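Local structure of leucine aminopeptidase 1 (Caenorhabditis elegans, 2HC9) at residues I21-S27 with H73-D79; A61-H65 with E96-I100. The protein catalyses the zinc-dependent release of N-terminal amino acids, preferably leucine, from peptides, and probably serves as a digestive enzyme. The protein carries 1 engineered substitution. One frame throughout, in Å; residues are numbered along the deposited sequence. Where two conformers were deposited one is given.

In the fold
Both contacts lie in the N-terminal domain, in and beside its six-stranded mixed sheet. After strand 3-8 the chain enters strand 18-25, which runs into helix 26-31; two further helices, 36-42 and 49-58, lead to strand 63-66, outermost in the sheet within this chain, and then to strand 72-77. Contact 1 (21-27 with 73-79) closes this loop by laying 72-77 parallel to 18-25. The chain goes on through helix 90-97, whose end returns to strand 63-66 in contact 2 (61-65 with 96-100). The two loops cross, because 61-65 falls between the segments of contact 1 and 73-79 between those of contact 2. Strand 72-77 joins them, pairing with 18-25 and, antiparallel, with 63-66.

Contact 1: I21-S27 with H73-D79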
loop_
_atom_site.group_PDB
_atom_site.type_symbol
_atom_site.label_atom_id
_atom_site.label_comp_id
_atom_site.label_asym_id
_atom_site.label_seq_id
_atom_site.Cartn_x
_atom_site.Cartn_y
_atom_site.Cartn_z
ATOM N N ILE A 21 -5.638 -48.798 0.746
ATOM C CA ILE A 21 -6.474 -47.739 1.309
ATOM C C ILE A 21 -7.944 -48.106 1.157
ATOM O O ILE A 21 -8.432 -48.300 0.041
ATOM C CB ILE A 21 -6.151 -46.358 0.668
ATOM C CG1 ILE A 21 -4.694 -45.985 0.966
ATOM C CG2 ILE A 21 -7.140 -45.270 1.188
ATOM C CD1 ILE A 21 -4.192 -44.825 0.194
ATOM N N ILE A 22 -8.634 -48.227 2.294
ATOM C CA ILE A 22 -10.075 -48.526 2.303
ATOM C C ILE A 22 -10.879 -47.235 2.469
ATOM O O ILE A 22 -10.575 -46.415 3.335
ATOM C CB ILE A 22 -10.448 -49.511 3.450
ATOM C CG1 ILE A 22 -9.602 -50.782 3.329
ATOM C CG2 ILE A 22 -11.972 -49.844 3.440
ATOM C CD1 ILE A 22 -9.534 -51.594 4.636
ATOM N N VAL A 23 -11.897 -47.060 1.629
ATOM C CA VAL A 23 -12.676 -45.821 1.626
ATOM C C VAL A 23 -14.179 -46.092 1.694
ATOM O O VAL A 23 -14.712 -46.916 0.937
ATOM C CB VAL A 23 -12.356 -44.963 0.370
ATOM C CG1 VAL A 23 -13.082 -43.582 0.450
ATOM C CG2 VAL A 23 -10.847 -44.806 0.210
ATOM N N GLY A 24 -14.872 -45.405 2.604
ATOM C CA GLY A 24 -16.333 -45.512 2.642
ATOM C C GLY A 24 -16.983 -44.509 3.587
ATOM O O GLY A 24 -16.370 -44.075 4.546
ATOM N N LYS A 25 -18.233 -44.162 3.308
ATOM C CA LYS A 25 -19.084 -43.553 4.331
ATOM C C LYS A 25 -19.284 -44.429 5.551
ATOM O O LYS A 25 -19.401 -45.655 5.452
ATOM C CB LYS A 25 -20.426 -43.117 3.756
ATOM C CG LYS A 25 -20.301 -41.915 2.802
ATOM C CD LYS A 25 -21.612 -41.642 2.109
ATOM C CE LYS A 25 -21.611 -40.260 1.461
ATOM N NZ LYS A 25 -22.800 -40.098 0.597
ATOM N N LYS A 26 -19.341 -43.774 6.702
ATOM C CA LYS A 26 -19.480 -44.438 7.987
ATOM C C LYS A 26 -20.632 -45.441 7.993
ATOM O O LYS A 26 -20.472 -46.562 8.455
ATOM C CB LYS A 26 -19.702 -43.356 9.068
ATOM C CG LYS A 26 -19.595 -43.851 10.504
ATOM C CD LYS A 26 -18.187 -44.351 10.809
ATOM C CE LYS A 26 -18.134 -45.058 12.141
ATOM N NZ LYS A 26 -18.425 -44.125 13.261
ATOM N N SER A 27 -21.782 -45.055 7.437
ATOM C CA SER A 27 -22.947 -45.924 7.462
ATOM C C SER A 27 -22.710 -47.167 6.612
ATOM O O SER A 27 -23.208 -48.254 6.949
ATOM C CB SER A 27 -24.210 -45.196 6.983
ATOM O OG SER A 27 -24.065 -44.767 5.628
ATOM N N HIS A 73 -4.324 -47.425 5.226
ATOM C CA HIS A 73 -5.200 -46.398 5.804
ATOM C C HIS A 73 -6.667 -46.761 5.600
ATOM O O HIS A 73 -7.017 -47.342 4.571
ATOM C CB HIS A 73 -4.944 -45.056 5.105
ATOM C CG HIS A 73 -3.575 -44.508 5.334
ATOM N ND1 HIS A 73 -2.499 -44.826 4.532
ATOM C CD2 HIS A 73 -3.105 -43.661 6.278
ATOM C CE1 HIS A 73 -1.428 -44.194 4.971
ATOM N NE2 HIS A 73 -1.767 -43.483 6.031
ATOM N N LEU A 74 -7.513 -46.375 6.551
ATOM C CA LEU A 74 -8.966 -46.332 6.338
ATOM C C LEU A 74 -9.397 -44.855 6.305
ATOM O O LEU A 74 -9.073 -44.089 7.207
ATOM C CB LEU A 74 -9.687 -47.034 7.496
ATOM C CG LEU A 74 -11.223 -46.945 7.571
ATOM C CD1 LEU A 74 -11.876 -47.731 6.447
ATOM C CD2 LEU A 74 -11.736 -47.473 8.891
ATOM N N ILE A 75 -10.138 -44.489 5.271
ATOM C CA ILE A 75 -10.721 -43.155 5.153
ATOM C C ILE A 75 -12.240 -43.262 5.348
ATOM O O ILE A 75 -12.936 -43.918 4.569
ATOM C CB ILE A 75 -10.376 -42.499 3.786
ATOM C CG1 ILE A 75 -8.871 -42.191 3.723
ATOM C CG2 ILE A 75 -11.219 -41.210 3.561
ATOM C CD1 ILE A 75 -8.423 -41.638 2.331
ATOM N N THR A 76 -12.727 -42.630 6.412
ATOM C CA THR A 76 -14.150 -42.553 6.667
ATOM C C THR A 76 -14.715 -41.234 6.131
ATOM O O THR A 76 -14.248 -40.147 6.493
ATOM C CB THR A 76 -14.452 -42.725 8.177
ATOM O OG1 THR A 76 -13.905 -43.976 8.629
ATOM C CG2 THR A 76 -15.956 -42.705 8.437
ATOM N N VAL A 77 -15.721 -41.351 5.279
ATOM C CA VAL A 77 -16.383 -40.213 4.646
ATOM C C VAL A 77 -17.650 -39.922 5.459
ATOM O O VAL A 77 -18.370 -40.847 5.823
ATOM C CB VAL A 77 -16.787 -40.596 3.179
ATOM C CG1 VAL A 77 -17.487 -39.422 2.443
ATOM C CG2 VAL A 77 -15.546 -41.033 2.401
ATOM N N PRO A 78 -17.943 -38.635 5.733
ATOM C CA PRO A 78 -19.186 -38.360 6.467
ATOM C C PRO A 78 -20.444 -38.712 5.681
ATOM O O PRO A 78 -20.464 -38.646 4.441
ATOM C CB PRO A 78 -19.119 -36.861 6.776
ATOM C CG PRO A 78 -18.036 -36.297 5.945
ATOM C CD PRO A 78 -17.178 -37.414 5.407
ATOM N N ASP A 79 -21.483 -39.103 6.415
ATOM C CA ASP A 79 -22.780 -39.378 5.829
ATOM C C ASP A 79 -23.626 -38.118 5.620
ATOM O O ASP A 79 -24.297 -37.980 4.598
ATOM C CB ASP A 79 -23.529 -40.373 6.703
ATOM C CG ASP A 79 -23.082 -41.798 6.447
ATOM O OD1 ASP A 79 -23.368 -42.331 5.359
ATOM O OD2 ASP A 79 -22.441 -42.365 7.336
HETATM O O HOH W 1 -24.885 -40.280 2.646
#
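Two neighbouring parallel strands of the N-terminal domain's mixed sheet, a domain of the macro clan, pair here from I21-H73 to K25-V77; beyond the strands D79, in the loop after 72-77, ties itself to S27 in the first turn of helix 26-31. The short strand axes run 16° apart. I22 N donates to H73 O and I22 O accepts I75 N (2.8 Å); G24 repeats the pattern with I75 O and V77 N, and K26 N closes it on V77 O. On the face turned to helix 90-97, I21 CG2 meets I75 CD1 (4.0 Å) and V23 CG1 meets V77 CG2 (4.0 Å). On the other face, toward W52 of helix 49-58, I22 CG2 touches L74 CD1 at 3.7 Å. Farther along, K26 NZ bonds to the carbonyls of I59 and P60. K25 extends along the 77-79 backbone; its NZ pairs with D119 and, through a water, reaches D79 O. D79 grips S27 twice: the syn lone pair of OD2 takes S27 N (2.8 Å), and OD1 is met by S27 OG (2.5 Å) from above the carboxylate plane. With chi1 at 62°, S27 OG sits between its own N and carbonyl carbon, which turns it to D79 OD1. Both carboxylate oxygens are thus engaged at the helix's N-terminal end, where the helix dipole would probably help stabilise a negative charge on D79.

Contact 2: A61-H65 with E96-I100; sequences ASGRH and ELKPI. With SO4 (sulfate ion), chain E.
R64, on strand 63-66 of the N-terminal domain's mixed sheet, reaches over to E96 of helix 90-97 and to the type I turn L97-I100. Its CB lies 3.5 Å from E96 OE1 and also touches E96 CB. CG stands anti to the backbone N (chi1 171°), carrying the chain on to CD, which packs against I100 CD1 at 3.6 Å and passes close to E96 O. A bend at chi3 (76°) then swings the guanidinium around so that NH1 donates to E96 O (2.8 Å) in the carbonyl plane of E96, on a lone pair of its O, which lies at the guanidinium edge, tilted 19° from that plane. E96 OE1, 3.7 Å from R64 NH1, adds a long salt bridge of charge alone, well out of the guanidinium plane. A methionine in place of R64 would probably leave E96 O without this donor and E96 OE1 without its nearby positive charge. The E96 carboxylate also lies against the G63 backbone, OE2 3.6 Å from G63 CA. Within the turn, K98 NZ donates to a sulfate, probably from the crystallisation liquor, to O3 and weakly to O1; R467 also bonds to it. Near S62, a water donates to E96 OE2 at 2.7 Å.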
loop_
_atom_site.group_PDB
_atom_site.type_symbol
_atom_site.label_atom_id
_atom_site.label_comp_id
_atom_site.label_asym_id
_atom_site.label_seq_id
_atom_site.Cartn_x
_atom_site.Cartn_y
_atom_site.Cartn_z
ATOM N N ALA A 61 -17.286 -39.790 13.142
ATOM C CA ALA A 61 -18.179 -39.687 11.990
ATOM C C ALA A 61 -17.422 -39.592 10.662
ATOM O O ALA A 61 -17.997 -39.864 9.608
ATOM C CB ALA A 61 -19.128 -38.496 12.155
ATOM N N SER A 62 -16.149 -39.186 10.720
ATOM C CA SER A 62 -15.301 -39.040 9.524
ATOM C C SER A 62 -13.819 -38.838 9.892
ATOM O O SER A 62 -13.507 -38.501 11.040
ATOM C CB SER A 62 -15.761 -37.867 8.668
ATOM O OG SER A 62 -15.358 -36.643 9.244
ATOM N N GLY A 63 -12.917 -39.034 8.924
ATOM C CA GLY A 63 -11.469 -38.918 9.150
ATOM C C GLY A 63 -10.612 -39.959 8.434
ATOM O O GLY A 63 -11.070 -40.637 7.501
ATOM N N ARG A 64 -9.359 -40.066 8.866
ATOM C CA ARG A 64 -8.401 -41.014 8.316
ATOM C C ARG A 64 -7.661 -41.724 9.438
ATOM O O ARG A 64 -7.135 -41.084 10.355
ATOM C CB ARG A 64 -7.382 -40.337 7.387
ATOM C CG ARG A 64 -6.246 -41.286 6.971
ATOM C CD ARG A 64 -5.136 -40.594 6.239
ATOM N NE ARG A 64 -4.259 -39.828 7.116
ATOM C CZ ARG A 64 -4.091 -38.501 7.053
ATOM N NH1 ARG A 64 -4.752 -37.750 6.159
ATOM N NH2 ARG A 64 -3.256 -37.915 7.902
ATOM N N HIS A 65 -7.625 -43.054 9.357
ATOM C CA HIS A 65 -7.036 -43.872 10.398
ATOM C C HIS A 65 -6.019 -44.865 9.833
ATOM O O HIS A 65 -6.331 -45.655 8.939
ATOM C CB HIS A 65 -8.142 -44.578 11.180
ATOM C CG HIS A 65 -8.950 -43.630 12.010
ATOM N ND1 HIS A 65 -10.006 -42.913 11.490
ATOM C CD2 HIS A 65 -8.805 -43.214 13.295
ATOM C CE1 HIS A 65 -10.501 -42.121 12.426
ATOM N NE2 HIS A 65 -9.797 -42.290 13.535
ATOM N N GLU A 96 -8.559 -36.109 3.014
ATOM C CA GLU A 96 -7.896 -37.125 3.829
ATOM C C GLU A 96 -6.804 -37.863 3.062
ATOM O O GLU A 96 -5.812 -38.300 3.644
ATOM C CB GLU A 96 -8.925 -38.150 4.354
ATOM C CG GLU A 96 -10.005 -37.556 5.284
ATOM C CD GLU A 96 -9.468 -36.835 6.527
ATOM O OE1 GLU A 96 -8.287 -36.975 6.881
ATOM O OE2 GLU A 96 -10.273 -36.137 7.184
ATOM N N LEU A 97 -6.997 -37.998 1.754
ATOM C CA LEU A 97 -6.101 -38.816 0.933
ATOM C C LEU A 97 -4.894 -38.022 0.407
ATOM O O LEU A 97 -3.778 -38.532 0.355
ATOM C CB LEU A 97 -6.875 -39.454 -0.224
ATOM C CG LEU A 97 -6.108 -40.323 -1.249
ATOM C CD1 LEU A 97 -5.372 -41.502 -0.581
ATOM C CD2 LEU A 97 -7.037 -40.806 -2.374
ATOM N N LYS A 98 -5.120 -36.776 -0.008
ATOM C CA LYS A 98 -4.044 -35.988 -0.629
ATOM C C LYS A 98 -2.757 -35.949 0.193
ATOM O O LYS A 98 -1.675 -36.031 -0.387
ATOM C CB LYS A 98 -4.540 -34.566 -0.998
ATOM C CG LYS A 98 -3.583 -33.728 -1.823
ATOM C CD LYS A 98 -3.337 -34.354 -3.196
ATOM C CE LYS A 98 -2.231 -33.610 -3.936
ATOM N NZ LYS A 98 -0.931 -34.080 -3.448
ATOM N N PRO A 99 -2.847 -35.847 1.544
ATOM C CA PRO A 99 -1.615 -35.891 2.343
ATOM C C PRO A 99 -0.855 -37.202 2.373
ATOM O O PRO A 99 0.321 -37.208 2.755
ATOM C CB PRO A 99 -2.116 -35.608 3.777
ATOM C CG PRO A 99 -3.412 -34.901 3.585
ATOM C CD PRO A 99 -4.016 -35.595 2.418
ATOM N N ILE A 100 -1.517 -38.313 2.052
ATOM C CA ILE A 100 -0.871 -39.603 2.210
ATOM C C ILE A 100 0.313 -39.759 1.262
ATOM O O ILE A 100 0.206 -39.503 0.068
ATOM C CB ILE A 100 -1.853 -40.767 2.057
ATOM C CG1 ILE A 100 -2.886 -40.725 3.191
ATOM C CG2 ILE A 100 -1.101 -42.122 2.036
ATOM C CD1 ILE A 100 -4.011 -41.746 2.991
HETATM S S SO4 E . 2.473 -33.803 -4.292
HETATM O O1 SO4 E . 1.743 -35.058 -4.078
HETATM O O2 SO4 E . 3.472 -33.977 -5.349
HETATM O O3 SO4 E . 1.493 -32.758 -4.644
HETATM O O4 SO4 E . 3.201 -33.388 -3.092
HETATM O O HOH W 2 -12.995 -35.907 7.007
#